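Serpin-ZX (Arabidopsis thaliana, PDB 3LE2) inhibits target proteases, including metacaspase-9, by offering its reactive centre loop for cleavage and trapping the enzyme covalently, and so restrains programmed cell death. Local coordinates at residues W101-L106 and D128-A133; S163-I168 and C323-F328; L106-S111 and T310-S315. All blocks are in the same frame, centred on the assembly; numbering follows the deposited sequence. Where two conformers were deposited one is given.

Contact 1: W101-L106 and D128-A133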
ATOM      1  N   TRP A 101      -4.933  18.941  -8.005  1.00 34.45           N
ATOM      2  CA  TRP A 101      -5.027  19.921  -9.074  1.00 34.01           C
ATOM      3  C   TRP A 101      -6.488  20.143  -9.405  1.00 27.53           C
ATOM      4  O   TRP A 101      -7.277  19.201  -9.485  1.00 29.74           O
ATOM      5  CB  TRP A 101      -4.298  19.429 -10.336  1.00 37.26           C
ATOM      6  CG  TRP A 101      -2.787  19.609 -10.325  1.00 38.38           C
ATOM      7  CD1 TRP A 101      -2.063  20.565 -10.995  1.00 37.66           C
ATOM      8  CD2 TRP A 101      -1.827  18.811  -9.614  1.00 31.91           C
ATOM      9  NE1 TRP A 101      -0.717  20.409 -10.740  1.00 36.22           N
ATOM     10  CE2 TRP A 101      -0.547  19.338  -9.902  1.00 36.28           C
ATOM     11  CE3 TRP A 101      -1.927  17.697  -8.767  1.00 33.24           C
ATOM     12  CZ2 TRP A 101       0.620  18.789  -9.375  1.00 32.86           C
ATOM     13  CZ3 TRP A 101      -0.772  17.159  -8.245  1.00 29.79           C
ATOM     14  CH2 TRP A 101       0.487  17.709  -8.546  1.00 32.60           C
ATOM     15  N   ILE A 102      -6.847  21.391  -9.636  1.00 31.73           N
ATOM     16  CA  ILE A 102      -8.223  21.709  -9.973  1.00 38.85           C
ATOM     17  C   ILE A 102      -8.256  22.537 -11.252  1.00 40.47           C
ATOM     18  O   ILE A 102      -7.326  23.305 -11.521  1.00 42.53           O
ATOM     19  CB  ILE A 102      -8.883  22.476  -8.803  1.00 47.04           C
ATOM     20  CG1 ILE A 102     -10.394  22.305  -8.831  1.00 42.07           C
ATOM     21  CG2 ILE A 102      -8.461  23.952  -8.802  1.00 46.26           C
ATOM     22  CD1 ILE A 102     -11.031  22.618  -7.520  1.00 48.72           C
ATOM     23  N   ASP A 103      -9.298  22.390 -12.062  1.00 38.08           N
ATOM     24  CA  ASP A 103      -9.374  23.240 -13.243  1.00 47.90           C
ATOM     25  C   ASP A 103      -9.339  24.705 -12.834  1.00 52.67           C
ATOM     26  O   ASP A 103     -10.045  25.112 -11.906  1.00 46.08           O
ATOM     27  CB  ASP A 103     -10.612  22.985 -14.088  1.00 45.84           C
ATOM     28  CG  ASP A 103     -10.549  23.735 -15.401  1.00 52.00           C
ATOM     29  OD1 ASP A 103      -9.538  23.556 -16.109  1.00 43.87           O
ATOM     30  OD2 ASP A 103     -11.470  24.524 -15.709  1.00 55.20           O
ATOM     31  N   LYS A 104      -8.528  25.494 -13.543  1.00 46.61           N
ATOM     32  CA  LYS A 104      -8.272  26.881 -13.162  1.00 49.21           C
ATOM     33  C   LYS A 104      -9.519  27.773 -13.215  1.00 48.75           C
ATOM     34  O   LYS A 104      -9.480  28.920 -12.779  1.00 45.81           O
ATOM     35  CB  LYS A 104      -7.153  27.478 -14.014  1.00 46.21           C
ATOM     36  CG  LYS A 104      -7.600  27.936 -15.384  1.00 42.36           C
ATOM     37  CD  LYS A 104      -6.460  28.629 -16.125  1.00 52.36           C
ATOM     38  CE  LYS A 104      -6.915  29.126 -17.489  1.00 50.04           C
ATOM     39  NZ  LYS A 104      -5.805  29.777 -18.233  1.00 64.23           N
ATOM     40  N   SER A 105     -10.620  27.248 -13.747  1.00 46.76           N
ATOM     41  CA  SER A 105     -11.905  27.924 -13.632  1.00 44.63           C
ATOM     42  C   SER A 105     -12.354  27.927 -12.165  1.00 55.57           C
ATOM     43  O   SER A 105     -13.375  28.517 -11.805  1.00 55.80           O
ATOM     44  CB  SER A 105     -12.960  27.249 -14.514  1.00 44.71           C
ATOM     45  OG  SER A 105     -13.314  25.965 -14.028  1.00 40.59           O
ATOM     46  N   LEU A 106     -11.578  27.258 -11.321  1.00 48.38           N
ATOM     47  CA  LEU A 106     -11.867  27.201  -9.903  1.00 41.35           C
ATOM     48  C   LEU A 106     -10.634  27.612  -9.121  1.00 52.44           C
ATOM     49  O   LEU A 106      -9.572  27.871  -9.692  1.00 52.83           O
ATOM     50  CB  LEU A 106     -12.297  25.791  -9.502  1.00 47.44           C
ATOM     51  CG  LEU A 106     -13.485  25.234 -10.290  1.00 48.98           C
ATOM     52  CD1 LEU A 106     -13.548  23.720 -10.228  1.00 39.44           C
ATOM     53  CD2 LEU A 106     -14.767  25.847  -9.791  1.00 62.12           C
ATOM     54  N   ASP A 128      -4.912  24.031 -16.399  1.00 39.66           N
ATOM     55  CA  ASP A 128      -5.766  24.339 -17.526  1.00 37.87           C
ATOM     56  C   ASP A 128      -6.250  23.048 -18.166  1.00 45.00           C
ATOM     57  O   ASP A 128      -5.912  22.765 -19.314  1.00 43.97           O
ATOM     58  CB  ASP A 128      -4.974  25.154 -18.548  1.00 41.64           C
ATOM     59  CG  ASP A 128      -5.859  25.795 -19.607  1.00 46.91           C
ATOM     60  OD1 ASP A 128      -7.082  25.523 -19.615  1.00 47.70           O
ATOM     61  OD2 ASP A 128      -5.319  26.579 -20.426  1.00 53.33           O
ATOM     62  N   PHE A 129      -7.022  22.251 -17.431  1.00 39.00           N
ATOM     63  CA  PHE A 129      -7.562  21.019 -18.008  1.00 39.16           C
ATOM     64  C   PHE A 129      -8.396  21.333 -19.249  1.00 37.26           C
ATOM     65  O   PHE A 129      -8.386  20.592 -20.233  1.00 41.38           O
ATOM     66  CB  PHE A 129      -8.419  20.243 -16.991  1.00 40.73           C
ATOM     67  CG  PHE A 129      -7.638  19.649 -15.838  1.00 36.66           C
ATOM     68  CD1 PHE A 129      -7.796  20.140 -14.548  1.00 37.75           C
ATOM     69  CD2 PHE A 129      -6.770  18.583 -16.042  1.00 30.42           C
ATOM     70  CE1 PHE A 129      -7.081  19.582 -13.478  1.00 39.08           C
ATOM     71  CE2 PHE A 129      -6.060  18.024 -14.997  1.00 33.01           C
ATOM     72  CZ  PHE A 129      -6.213  18.518 -13.708  1.00 34.94           C
ATOM     73  N   GLN A 130      -9.121  22.440 -19.194  1.00 41.27           N
ATOM     74  CA  GLN A 130     -10.066  22.799 -20.252  1.00 44.42           C
ATOM     75  C   GLN A 130      -9.435  22.842 -21.653  1.00 43.07           C
ATOM     76  O   GLN A 130     -10.010  22.327 -22.613  1.00 42.01           O
ATOM     77  CB  GLN A 130     -10.730  24.137 -19.917  1.00 43.16           C
ATOM     78  CG  GLN A 130     -12.041  24.370 -20.622  1.00 52.78           C
ATOM     79  CD  GLN A 130     -13.100  24.918 -19.691  1.00 56.41           C
ATOM     80  OE1 GLN A 130     -12.880  25.049 -18.481  1.00 53.18           O
ATOM     81  NE2 GLN A 130     -14.263  25.239 -20.248  1.00 61.35           N
ATOM     82  N   SER A 131      -8.251  23.441 -21.760  1.00 36.86           N
ATOM     83  CA  SER A 131      -7.585  23.590 -23.051  1.00 46.33           C
ATOM     84  C   SER A 131      -6.228  22.884 -23.161  1.00 46.99           C
ATOM     85  O   SER A 131      -5.731  22.679 -24.265  1.00 40.77           O
ATOM     86  CB  SER A 131      -7.413  25.078 -23.391  1.00 48.89           C
ATOM     87  OG  SER A 131      -8.671  25.717 -23.562  1.00 49.31           O
ATOM     88  N   LYS A 132      -5.628  22.512 -22.034  1.00 42.59           N
ATOM     89  CA  LYS A 132      -4.260  21.981 -22.054  1.00 39.71           C
ATOM     90  C   LYS A 132      -4.073  20.701 -21.255  1.00 40.18           C
ATOM     91  O   LYS A 132      -3.026  20.508 -20.623  1.00 33.32           O
ATOM     92  CB  LYS A 132      -3.279  23.018 -21.519  1.00 35.15           C
ATOM     93  CG  LYS A 132      -3.231  24.315 -22.298  1.00 48.06           C
ATOM     94  CD  LYS A 132      -2.081  25.172 -21.781  1.00 56.59           C
ATOM     95  CE  LYS A 132      -2.287  26.646 -22.089  1.00 74.23           C
ATOM     96  NZ  LYS A 132      -1.464  27.497 -21.180  1.00 87.12           N
ATOM     97  N   ALA A 133      -5.074  19.827 -21.295  1.00 39.76           N
ATOM     98  CA  ALA A 133      -5.046  18.592 -20.523  1.00 34.44           C
ATOM     99  C   ALA A 133      -3.764  17.787 -20.768  1.00 34.68           C
ATOM    100  O   ALA A 133      -3.167  17.251 -19.826  1.00 30.30           O
ATOM    101  CB  ALA A 133      -6.273  17.751 -20.831  1.00 40.49           C
TER

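Contact 2: S163-I168 and C323-F328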
ATOM      1  N   SER A 163     -10.662  17.546 -21.259  1.00 36.49           N
ATOM      2  CA  SER A 163     -11.214  18.895 -21.188  1.00 41.16           C
ATOM      3  C   SER A 163     -12.343  18.972 -20.162  1.00 41.85           C
ATOM      4  O   SER A 163     -12.714  20.064 -19.714  1.00 35.06           O
ATOM      5  CB  SER A 163     -11.660  19.404 -22.572  1.00 38.87           C
ATOM      6  OG  SER A 163     -12.655  18.569 -23.136  1.00 49.37           O
ATOM      7  N   MET A 164     -12.872  17.813 -19.777  1.00 35.43           N
ATOM      8  CA  MET A 164     -13.919  17.763 -18.752  1.00 39.06           C
ATOM      9  C   MET A 164     -13.375  17.582 -17.330  1.00 39.09           C
ATOM     10  O   MET A 164     -14.133  17.618 -16.358  1.00 49.44           O
ATOM     11  CB  MET A 164     -14.923  16.653 -19.061  1.00 42.61           C
ATOM     12  CG  MET A 164     -15.636  16.815 -20.400  1.00 52.74           C
ATOM     13  SD  MET A 164     -16.594  18.344 -20.466  1.00 59.87           S
ATOM     14  CE  MET A 164     -17.666  18.123 -19.034  1.00 44.47           C
ATOM     15  N   THR A 165     -12.071  17.382 -17.203  1.00 37.81           N
ATOM     16  CA  THR A 165     -11.481  17.124 -15.891  1.00 36.18           C
ATOM     17  C   THR A 165     -11.541  18.366 -15.016  1.00 36.88           C
ATOM     18  O   THR A 165     -11.145  19.446 -15.438  1.00 37.57           O
ATOM     19  CB  THR A 165     -10.023  16.659 -16.005  1.00 31.60           C
ATOM     20  OG1 THR A 165      -9.983  15.376 -16.637  1.00 33.45           O
ATOM     21  CG2 THR A 165      -9.405  16.555 -14.636  1.00 36.47           C
ATOM     22  N   LYS A 166     -12.047  18.208 -13.799  1.00 42.18           N
ATOM     23  CA  LYS A 166     -12.224  19.344 -12.898  1.00 37.55           C
ATOM     24  C   LYS A 166     -11.333  19.257 -11.683  1.00 33.47           C
ATOM     25  O   LYS A 166     -10.693  20.241 -11.320  1.00 41.12           O
ATOM     26  CB  LYS A 166     -13.684  19.474 -12.466  1.00 37.74           C
ATOM     27  CG  LYS A 166     -14.638  19.760 -13.630  1.00 46.64           C
ATOM     28  CD  LYS A 166     -14.288  21.080 -14.334  1.00 34.25           C
ATOM     29  CE  LYS A 166     -15.194  21.320 -15.533  1.00 45.00           C
ATOM     30  NZ  LYS A 166     -14.687  22.419 -16.419  1.00 46.93           N
ATOM     31  N   LEU A 167     -11.292  18.080 -11.055  1.00 37.52           N
ATOM     32  CA  LEU A 167     -10.534  17.901  -9.815  1.00 35.52           C
ATOM     33  C   LEU A 167      -9.888  16.528  -9.726  1.00 28.40           C
ATOM     34  O   LEU A 167     -10.568  15.501  -9.771  1.00 33.91           O
ATOM     35  CB  LEU A 167     -11.431  18.129  -8.589  1.00 31.39           C
ATOM     36  CG  LEU A 167     -10.800  17.898  -7.219  1.00 29.86           C
ATOM     37  CD1 LEU A 167      -9.685  18.887  -6.907  1.00 26.99           C
ATOM     38  CD2 LEU A 167     -11.874  17.963  -6.159  1.00 38.41           C
ATOM     39  N   ILE A 168      -8.566  16.514  -9.596  0.57 29.07           N
ATOM     40  CA  ILE A 168      -7.827  15.263  -9.483  0.57 30.56           C
ATOM     41  C   ILE A 168      -6.871  15.244  -8.294  0.57 31.00           C
ATOM     42  O   ILE A 168      -6.419  16.289  -7.812  0.57 33.28           O
ATOM     43  CB  ILE A 168      -7.009  14.965 -10.758  0.57 31.24           C
ATOM     44  CG1 ILE A 168      -5.886  15.996 -10.918  0.57 31.97           C
ATOM     45  CG2 ILE A 168      -7.923  14.903 -11.975  0.57 26.57           C
ATOM     46  CD1 ILE A 168      -4.907  15.689 -12.034  0.57 29.60           C
ATOM     47  N   CYS A 323     -17.162  17.744  -7.823  1.00 42.32           N
ATOM     48  CA  CYS A 323     -16.782  16.475  -7.246  1.00 45.33           C
ATOM     49  C   CYS A 323     -15.399  16.070  -7.725  1.00 44.88           C
ATOM     50  O   CYS A 323     -14.817  16.728  -8.581  1.00 42.65           O
ATOM     51  CB  CYS A 323     -17.812  15.411  -7.606  1.00 43.82           C
ATOM     52  SG  CYS A 323     -17.967  15.102  -9.365  1.00 57.68           S
ATOM     53  N   VAL A 324     -14.880  14.985  -7.167  1.00 43.34           N
ATOM     54  CA  VAL A 324     -13.578  14.474  -7.567  1.00 36.18           C
ATOM     55  C   VAL A 324     -13.688  13.739  -8.899  1.00 36.76           C
ATOM     56  O   VAL A 324     -14.536  12.855  -9.068  1.00 39.62           O
ATOM     57  CB  VAL A 324     -13.020  13.511  -6.507  1.00 40.57           C
ATOM     58  CG1 VAL A 324     -11.652  12.978  -6.930  1.00 26.91           C
ATOM     59  CG2 VAL A 324     -12.952  14.203  -5.148  1.00 35.26           C
ATOM     60  N   SER A 325     -12.834  14.116  -9.845  1.00 32.00           N
ATOM     61  CA  SER A 325     -12.801  13.479 -11.158  1.00 32.79           C
ATOM     62  C   SER A 325     -12.007  12.169 -11.105  1.00 37.06           C
ATOM     63  O   SER A 325     -12.433  11.141 -11.643  1.00 33.38           O
ATOM     64  CB  SER A 325     -12.172  14.425 -12.192  1.00 35.66           C
ATOM     65  OG  SER A 325     -12.782  15.710 -12.175  1.00 32.07           O
ATOM     66  N   ASN A 326     -10.848  12.216 -10.455  1.00 29.43           N
ATOM     67  CA  ASN A 326      -9.950  11.076 -10.431  1.00 25.12           C
ATOM     68  C   ASN A 326      -9.101  11.087  -9.187  1.00 30.59           C
ATOM     69  O   ASN A 326      -8.767  12.150  -8.636  1.00 27.29           O
ATOM     70  CB  ASN A 326      -8.973  11.095 -11.615  1.00 27.49           C
ATOM     71  CG  ASN A 326      -9.620  11.478 -12.931  1.00 31.80           C
ATOM     72  OD1 ASN A 326      -9.878  12.654 -13.196  1.00 33.64           O
ATOM     73  ND2 ASN A 326      -9.849  10.487 -13.781  1.00 29.05           N
ATOM     74  N   ILE A 327      -8.715   9.890  -8.772  1.00 26.59           N
ATOM     75  CA  ILE A 327      -7.696   9.740  -7.750  1.00 33.07           C
ATOM     76  C   ILE A 327      -6.635   8.811  -8.310  1.00 27.66           C
ATOM     77  O   ILE A 327      -6.781   7.584  -8.288  1.00 26.53           O
ATOM     78  CB  ILE A 327      -8.260   9.195  -6.427  1.00 31.20           C
ATOM     79  CG1 ILE A 327      -9.337  10.143  -5.879  1.00 32.68           C
ATOM     80  CG2 ILE A 327      -7.137   8.993  -5.408  1.00 24.99           C
ATOM     81  CD1 ILE A 327     -10.145   9.540  -4.720  1.00 27.12           C
ATOM     82  N   PHE A 328      -5.569   9.422  -8.820  1.00 25.56           N
ATOM     83  CA  PHE A 328      -4.466   8.697  -9.454  1.00 28.81           C
ATOM     84  C   PHE A 328      -3.439   8.227  -8.429  1.00 26.91           C
ATOM     85  O   PHE A 328      -2.880   9.036  -7.680  1.00 26.75           O
ATOM     86  CB  PHE A 328      -3.800   9.580 -10.514  1.00 25.12           C
ATOM     87  CG  PHE A 328      -4.701   9.921 -11.676  1.00 29.53           C
ATOM     88  CD1 PHE A 328      -5.196  11.213 -11.840  1.00 32.54           C
ATOM     89  CD2 PHE A 328      -5.059   8.942 -12.606  1.00 25.95           C
ATOM     90  CE1 PHE A 328      -6.023  11.539 -12.937  1.00 24.99           C
ATOM     91  CE2 PHE A 328      -5.889   9.251 -13.690  1.00 35.63           C
ATOM     92  CZ  PHE A 328      -6.372  10.552 -13.854  1.00 30.98           C
TER
HETATM   93  O   HOH W   1     -10.683  13.013 -15.560  1.00 37.79           O

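Contact 3: L106-S111 and T310-S315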
ATOM      1  N   LEU A 106     -11.578  27.258 -11.321  1.00 48.38           N
ATOM      2  CA  LEU A 106     -11.867  27.201  -9.903  1.00 41.35           C
ATOM      3  C   LEU A 106     -10.634  27.612  -9.121  1.00 52.44           C
ATOM      4  O   LEU A 106      -9.572  27.871  -9.692  1.00 52.83           O
ATOM      5  CB  LEU A 106     -12.297  25.791  -9.502  1.00 47.44           C
ATOM      6  CG  LEU A 106     -13.485  25.234 -10.290  1.00 48.98           C
ATOM      7  CD1 LEU A 106     -13.548  23.720 -10.228  1.00 39.44           C
ATOM      8  CD2 LEU A 106     -14.767  25.847  -9.791  1.00 62.12           C
ATOM      9  N   SER A 107     -10.795  27.683  -7.805  1.00 51.53           N
ATOM     10  CA  SER A 107      -9.712  28.025  -6.901  1.00 56.35           C
ATOM     11  C   SER A 107     -10.055  27.486  -5.518  1.00 52.22           C
ATOM     12  O   SER A 107     -11.213  27.509  -5.109  1.00 58.57           O
ATOM     13  CB  SER A 107      -9.492  29.540  -6.875  1.00 52.58           C
ATOM     14  OG  SER A 107     -10.715  30.233  -7.036  1.00 59.56           O
ATOM     15  N   PHE A 108      -9.050  26.975  -4.815  1.00 52.42           N
ATOM     16  CA  PHE A 108      -9.253  26.420  -3.488  1.00 55.78           C
ATOM     17  C   PHE A 108      -9.412  27.561  -2.515  1.00 54.00           C
ATOM     18  O   PHE A 108      -8.853  28.631  -2.729  1.00 59.21           O
ATOM     19  CB  PHE A 108      -8.055  25.562  -3.065  1.00 56.77           C
ATOM     20  CG  PHE A 108      -7.793  24.392  -3.969  1.00 55.55           C
ATOM     21  CD1 PHE A 108      -8.642  23.297  -3.976  1.00 58.01           C
ATOM     22  CD2 PHE A 108      -6.692  24.382  -4.811  1.00 60.16           C
ATOM     23  CE1 PHE A 108      -8.401  22.206  -4.820  1.00 58.62           C
ATOM     24  CE2 PHE A 108      -6.443  23.300  -5.657  1.00 56.99           C
ATOM     25  CZ  PHE A 108      -7.297  22.210  -5.662  1.00 51.44           C
ATOM     26  N   LYS A 109     -10.185  27.340  -1.456  1.00 57.14           N
ATOM     27  CA  LYS A 109     -10.215  28.276  -0.345  1.00 55.17           C
ATOM     28  C   LYS A 109      -8.812  28.329   0.204  1.00 58.21           C
ATOM     29  O   LYS A 109      -8.228  27.288   0.489  1.00 56.01           O
ATOM     30  CB  LYS A 109     -11.156  27.800   0.761  1.00 55.43           C
ATOM     31  CG  LYS A 109     -12.622  28.026   0.479  1.00 69.45           C
ATOM     32  CD  LYS A 109     -13.482  27.757   1.710  1.00 74.32           C
ATOM     33  CE  LYS A 109     -14.965  27.969   1.398  1.00 83.27           C
ATOM     34  NZ  LYS A 109     -15.826  27.881   2.612  1.00 84.98           N
ATOM     35  N   PRO A 110      -8.264  29.540   0.359  1.00 64.28           N
ATOM     36  CA  PRO A 110      -6.919  29.703   0.918  1.00 58.67           C
ATOM     37  C   PRO A 110      -6.719  28.819   2.138  1.00 58.84           C
ATOM     38  O   PRO A 110      -5.655  28.217   2.296  1.00 58.85           O
ATOM     39  CB  PRO A 110      -6.895  31.172   1.325  1.00 51.82           C
ATOM     40  CG  PRO A 110      -7.798  31.826   0.338  1.00 67.13           C
ATOM     41  CD  PRO A 110      -8.899  30.832   0.055  1.00 61.61           C
ATOM     42  N   SER A 111      -7.744  28.745   2.982  1.00 59.30           N
ATOM     43  CA  SER A 111      -7.695  27.957   4.208  1.00 56.15           C
ATOM     44  C   SER A 111      -7.468  26.473   3.923  1.00 58.39           C
ATOM     45  O   SER A 111      -6.628  25.832   4.555  1.00 55.95           O
ATOM     46  CB  SER A 111      -8.983  28.154   5.010  1.00 55.24           C
ATOM     47  OG  SER A 111     -10.123  28.102   4.170  1.00 64.02           O
ATOM     48  N   THR A 310     -18.258  21.424  -1.018  1.00 59.19           N
ATOM     49  CA  THR A 310     -18.595  22.820  -0.799  1.00 63.92           C
ATOM     50  C   THR A 310     -17.597  23.519   0.117  1.00 64.51           C
ATOM     51  O   THR A 310     -17.608  24.744   0.235  1.00 72.65           O
ATOM     52  CB  THR A 310     -20.020  22.948  -0.231  1.00 67.83           C
ATOM     53  OG1 THR A 310     -20.166  22.084   0.906  1.00 59.50           O
ATOM     54  CG2 THR A 310     -21.042  22.549  -1.288  1.00 62.27           C
ATOM     55  N   GLU A 311     -16.727  22.741   0.749  1.00 51.46           N
ATOM     56  CA  GLU A 311     -15.703  23.307   1.623  1.00 56.19           C
ATOM     57  C   GLU A 311     -14.319  23.346   0.975  1.00 51.64           C
ATOM     58  O   GLU A 311     -13.315  23.580   1.641  1.00 48.89           O
ATOM     59  CB  GLU A 311     -15.635  22.524   2.939  1.00 57.86           C
ATOM     60  CG  GLU A 311     -16.933  22.554   3.744  1.00 65.29           C
ATOM     61  CD  GLU A 311     -17.502  23.958   3.873  1.00 75.33           C
ATOM     62  OE1 GLU A 311     -16.799  24.850   4.408  1.00 66.88           O
ATOM     63  OE2 GLU A 311     -18.653  24.165   3.433  1.00 79.03           O
ATOM     64  N   MET A 312     -14.254  23.124  -0.326  1.00 48.32           N
ATOM     65  CA  MET A 312     -12.954  23.001  -0.962  1.00 50.80           C
ATOM     66  C   MET A 312     -12.594  24.233  -1.809  1.00 51.69           C
ATOM     67  O   MET A 312     -11.450  24.706  -1.798  1.00 44.35           O
ATOM     68  CB  MET A 312     -12.927  21.724  -1.789  1.00 41.47           C
ATOM     69  CG  MET A 312     -11.548  21.212  -2.109  1.00 54.56           C
ATOM     70  SD  MET A 312     -11.671  19.690  -3.067  1.00 46.95           S
ATOM     71  CE  MET A 312     -12.074  18.486  -1.789  1.00 47.91           C
ATOM     72  N   VAL A 313     -13.581  24.758  -2.528  1.00 56.46           N
ATOM     73  CA  VAL A 313     -13.370  25.914  -3.398  1.00 56.37           C
ATOM     74  C   VAL A 313     -13.970  27.189  -2.819  1.00 66.33           C
ATOM     75  O   VAL A 313     -14.384  27.222  -1.658  1.00 72.78           O
ATOM     76  CB  VAL A 313     -13.966  25.683  -4.790  1.00 49.28           C
ATOM     77  CG1 VAL A 313     -13.154  24.648  -5.538  1.00 44.39           C
ATOM     78  CG2 VAL A 313     -15.416  25.256  -4.670  1.00 60.90           C
ATOM     79  N   GLU A 314     -14.021  28.241  -3.630  1.00 67.73           N
ATOM     80  CA  GLU A 314     -14.476  29.541  -3.142  1.00 75.48           C
ATOM     81  C   GLU A 314     -15.883  29.920  -3.612  1.00 83.29           C
ATOM     82  O   GLU A 314     -16.657  30.512  -2.855  1.00 84.44           O
ATOM     83  CB  GLU A 314     -13.462  30.628  -3.502  1.00 67.98           C
ATOM     84  CG  GLU A 314     -12.113  30.426  -2.827  1.00 65.81           C
ATOM     85  CD  GLU A 314     -11.084  31.467  -3.225  1.00 71.91           C
ATOM     86  OE1 GLU A 314     -10.660  31.473  -4.404  1.00 82.53           O
ATOM     87  OE2 GLU A 314     -10.689  32.272  -2.353  1.00 83.48           O
ATOM     88  N   SER A 315     -16.214  29.563  -4.849  1.00 82.05           N
ATOM     89  CA  SER A 315     -17.523  29.880  -5.415  1.00 90.92           C
ATOM     90  C   SER A 315     -18.572  28.825  -5.037  1.00 92.04           C
ATOM     91  O   SER A 315     -18.508  27.691  -5.508  1.00 89.26           O
ATOM     92  CB  SER A 315     -17.413  30.004  -6.937  1.00 91.82           C
ATOM     93  OG  SER A 315     -18.378  30.900  -7.462  1.00105.17           O
TER

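Contact 1: W101-L106 and D128-A133
Sheet A of the serpin fold meets helix 129-147, the helix packed against it, where D103 at the end of strand 93-103 comes up against F129 and Q130 in the first helical turn. D128 is the N-cap of that turn: its OD1 accepts from S131 N at 3.2 Å, with the donor standing well above the carboxylate plane (58° out of it). Aspartate suits the site because its short chain can curl back to a backbone N-H at the start of a helix, and its charge probably offsets the positive end of the helix dipole. D103 brings a second carboxylate to the same end. With CG anti to the backbone N (chi1 -172°), its OD1 takes a weak bond from Q130 N at 3.3 Å and lies 3.1 Å from F129 N. D103 OD2 serves the type I turn from D103 to L106, receiving S105 OG on its anti side at 2.9 Å, so one carboxylate ties turn to helix. On the exposed flank the extended chain of K104 runs alongside D128, and K104 NZ forms a long salt bridge to D128 OD2 at 3.9 Å. The buried F129 ring meets the strand backbone with its edge, I102 C and D103 N lying near its plane. The W101 indole heads away to meet W143 edge-to-face, leaving W101 CB 4.0 Å from F129 CZ.

Contact 2: S163-I168 and C323-F328
S325 OG accepts two successive backbone N-H groups, from K166 N at 3.1 Å and from L167 N at 3.0 Å, the latter with an almost perfectly straight N-H...O angle of 179°. Serine suits the place because a short hydroxyl can stand in for a backbone carbonyl; its chi1 of -51° sets OG beside its own backbone N and anti to the carbonyl carbon. The exchange is mutual: L167 O receives S325 N at 2.7 Å and a weak second bond from N326 N at 3.4 Å. Just beyond, I168 and N326 form a parallel bridge, assisted by a CA-H...O contact from I168 CA to N326 O of 3.4 Å. Next to the polar core, L167 CD2 meets V324 CG2 at 4.0 Å, two branched side chains crossing obliquely. The beta-branched I168 sets its CG2 methyl against the edge of the F328 ring, 4.0 Å from F328 CE1.

A water forms the next shell, donating to N326 OD1 and lying 2.7 Å from T165 OG1. Both polar groups are also positioned from outside: T165 OG1 bonds to D162 N, and N326 ND2 to D289. V324 meanwhile packs on I47 of helix 37-49. Strands 167-176 and 326-335 are the pair between which an inhibitory serpin inserts its cleaved reactive centre loop. At their start, one hydroxyl and one carbonyl each gather two N-H groups, satisfying four backbone donors with two oxygens.

Contact 3: L106-S111 and T310-S315
E311 meets K109 through a long salt bridge, K109 NZ reaching to 3.7 Å from E311 OE1. Lysine has the length for this, its chain running extended beyond CG past the loop backbone. M312 supplies a backbone link: its carbonyl O accepts K109 N at 2.9 Å with an N-H...O angle of 161°. The same oxygen lies at the edge of the F108 ring, near its plane, and receives a CA-H...O contact from F108 CA at 3.3 Å. With chi1 at -160°, M312 CG is anti to its backbone N and meets F108 CD1 at 4.0 Å; the two side chains lie side by side, pointing the same way. A flexible thioether and a flat ring fill buried space well here, and both residues also rest on L167 of strand 167-176.

At V313 the backbones form a single isolated beta bridge with F108. It joins the loop before helix 316-319 to the chain that leads from strand 93-103 of serpin sheet A into helix 110-119. V313 CA lies 3.2 Å from S107 O in a CA-H...O contact, while V313 CG1 meets L106 CB at 4.2 Å; the compact valine is buried and reaches I102 as well. E314, on the exposed side, extends back over the opposing backbone, its CG packing against K109 CA. The two oxygens of its carboxylate part company: E314 OE1 takes S107 OG on its anti lone pair at 2.9 Å, whereas E314 OE2 touches P110 CD at 3.3 Å, the glutamate chain crossing at about a right angle to the proline that begins helix 110-119.

The three contacts cluster toward one end of the serpin, away from the reactive bond between R353 and G354. Contacts 1 and 2 have centres about 10 Å apart and share sheet A, where strands 93-103 and 167-176 are antiparallel neighbours; D103 N to K166 O and I168 N to W101 O are probable hydrogen bonds between them. The centre of contact 3 lies about 15 Å from each of theirs; it shares L106 with contact 1 and packs on strand 167-176 of contact 2. Along the chain contact 1 closes before contact 2 opens, whereas contact 3 alternates with both. Sequence-distant loops, a helix and strand ends are thus gathered at one end of the strands of the sheet that receives the cleaved loop in serpins.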